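Local coordinates for protein starch synthase I (Hordeum vulgare, PDB 4HLN) that belongs to the plant starch synthases, two-domain proteins of the glycosyltransferase kind, here modelled with a glycan bound, at residues E321-G324 with A325-V329. Sequence-based numbering, arbitrary orientation.
Sequences EWYG and ALEWV
E327 lays the aliphatic part of its side chain across one face of the Y323 ring, four residues back. Its CB stands 4.1 Å from the ring centroid and 15° off the normal, a CH-pi contact, while CG sits over the CZ–OH end of the ring, 3.8 Å from Y323 CZ. With CG anti to N (chi1 -179°) and an extended chain beyond, E327 runs along the ring. The carboxylate is tilted 35° to the ring plane, with E327 CD 3.9 Å from Y323 CE2. Glutamate suits the place because its methylenes can cover an aromatic face and its carboxylate still reach polar company: a water donates to E327 OE1 and also to G324 O, tying the acid to the turn. The tyrosine ring in turn meets Y313 edge-to-face.

From Y323 on, the chain makes a single loose helical turn that runs directly into 327-329, an edge strand of a small three-stranded antiparallel sheet in the starch synthase catalytic domain. Backbone bonds of L326 with N346 and W328 with A344 join it to strand 343-346. Y323 O accepts L326 N at 2.9 Å and, weakly, E327 N at 2.8 Å, so one carbonyl is shared by two successive N-H groups where the turn gives way to the strand. A step earlier, W322 O takes A325 N at 2.9 Å.

W322 presents an edge of its indole to A325, CE3 to CB 4.0 Å; the alanine methyl lies near the indole plane, while the same tryptophan packs on A281 and A282 of helix 276-284. L326, buried and branched, turns its apolar side chain to V278 of that helix and to V345 of the neighbouring strand.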
loop_
_atom_site.group_PDB
_atom_site.type_symbol
_atom_site.label_atom_id
_atom_site.label_comp_id
_atom_site.label_asym_id
_atom_site.label_seq_id
_atom_site.Cartn_x
_atom_site.Cartn_y
_atom_site.Cartn_z
ATOM N N GLU A 321 8.777 -6.123 32.275
ATOM C CA GLU A 321 8.373 -4.712 32.314
ATOM C C GLU A 321 7.799 -4.292 30.989
ATOM O O GLU A 321 7.062 -3.299 30.898
ATOM C CB GLU A 321 9.567 -3.796 32.618
ATOM C CG GLU A 321 10.524 -4.347 33.654
ATOM C CD GLU A 321 11.535 -5.300 33.048
ATOM O OE1 GLU A 321 12.256 -4.876 32.117
ATOM O OE2 GLU A 321 11.604 -6.468 33.498
ATOM N N TRP A 322 8.150 -5.055 29.960
ATOM C CA TRP A 322 7.744 -4.735 28.597
ATOM C C TRP A 322 6.343 -5.182 28.238
ATOM O O TRP A 322 5.821 -4.789 27.200
ATOM C CB TRP A 322 8.768 -5.241 27.580
ATOM C CG TRP A 322 9.925 -4.345 27.589
ATOM C CD1 TRP A 322 11.091 -4.526 28.264
ATOM C CD2 TRP A 322 10.016 -3.066 26.954
ATOM N NE1 TRP A 322 11.922 -3.452 28.058
ATOM C CE2 TRP A 322 11.288 -2.539 27.260
ATOM C CE3 TRP A 322 9.157 -2.323 26.134
ATOM C CZ2 TRP A 322 11.721 -1.296 26.787
ATOM C CZ3 TRP A 322 9.590 -1.089 25.656
ATOM C CH2 TRP A 322 10.864 -0.590 25.982
ATOM N N TYR A 323 5.739 -5.979 29.111
ATOM C CA TYR A 323 4.368 -6.411 28.913
ATOM C C TYR A 323 3.464 -5.245 28.507
ATOM O O TYR A 323 2.700 -5.367 27.561
ATOM C CB TYR A 323 3.832 -7.124 30.157
ATOM C CG TYR A 323 2.390 -7.530 30.026
ATOM C CD1 TYR A 323 1.981 -8.365 28.998
ATOM C CD2 TYR A 323 1.428 -7.074 30.926
ATOM C CE1 TYR A 323 0.641 -8.738 28.858
ATOM C CE2 TYR A 323 0.093 -7.445 30.803
ATOM C CZ TYR A 323 -0.292 -8.279 29.764
ATOM O OH TYR A 323 -1.609 -8.647 29.618
ATOM N N GLY A 324 3.572 -4.105 29.179
ATOM C CA GLY A 324 2.713 -2.971 28.844
ATOM C C GLY A 324 2.704 -2.534 27.376
ATOM O O GLY A 324 1.732 -1.961 26.880
ATOM N N ALA A 325 3.799 -2.779 26.672
ATOM C CA ALA A 325 3.905 -2.333 25.294
ATOM C C ALA A 325 3.062 -3.220 24.394
ATOM O O ALA A 325 2.519 -2.767 23.386
ATOM C CB ALA A 325 5.341 -2.376 24.847
ATOM N N LEU A 326 2.971 -4.492 24.765
ATOM C CA LEU A 326 2.214 -5.456 23.997
ATOM C C LEU A 326 0.822 -5.697 24.562
ATOM O O LEU A 326 0.006 -6.327 23.918
ATOM C CB LEU A 326 2.959 -6.780 23.936
ATOM C CG LEU A 326 3.956 -6.896 22.795
ATOM C CD1 LEU A 326 4.978 -5.810 22.936
ATOM C CD2 LEU A 326 4.618 -8.220 22.916
ATOM N N GLU A 327 0.569 -5.195 25.764
ATOM C CA GLU A 327 -0.683 -5.433 26.433
ATOM C C GLU A 327 -1.850 -4.842 25.653
ATOM O O GLU A 327 -1.796 -3.697 25.200
ATOM C CB GLU A 327 -0.647 -4.809 27.810
ATOM C CG GLU A 327 -1.918 -5.037 28.580
ATOM C CD GLU A 327 -1.935 -4.269 29.876
ATOM O OE1 GLU A 327 -1.141 -3.301 30.001
ATOM O OE2 GLU A 327 -2.737 -4.640 30.764
ATOM N N TRP A 328 -2.914 -5.623 25.524
ATOM C CA TRP A 328 -4.100 -5.192 24.810
ATOM C C TRP A 328 -5.328 -5.848 25.448
ATOM O O TRP A 328 -5.482 -7.074 25.429
ATOM C CB TRP A 328 -3.972 -5.637 23.379
ATOM C CG TRP A 328 -4.866 -4.975 22.404
ATOM C CD1 TRP A 328 -5.760 -5.589 21.560
ATOM C CD2 TRP A 328 -4.919 -3.580 22.099
ATOM N NE1 TRP A 328 -6.365 -4.659 20.759
ATOM C CE2 TRP A 328 -5.867 -3.417 21.064
ATOM C CE3 TRP A 328 -4.251 -2.454 22.591
ATOM C CZ2 TRP A 328 -6.174 -2.169 20.526
ATOM C CZ3 TRP A 328 -4.555 -1.214 22.054
ATOM C CH2 TRP A 328 -5.512 -1.082 21.036
ATOM N N VAL A 329 -6.191 -5.035 26.037
ATOM C CA VAL A 329 -7.431 -5.548 26.605
ATOM C C VAL A 329 -8.653 -5.213 25.759
ATOM O O VAL A 329 -8.925 -4.044 25.464
ATOM C CB VAL A 329 -7.671 -4.988 28.001
ATOM C CG1 VAL A 329 -8.998 -5.505 28.536
ATOM C CG2 VAL A 329 -6.507 -5.370 28.923
HETATM O O HOH W 1 -0.384 -0.981 28.185
#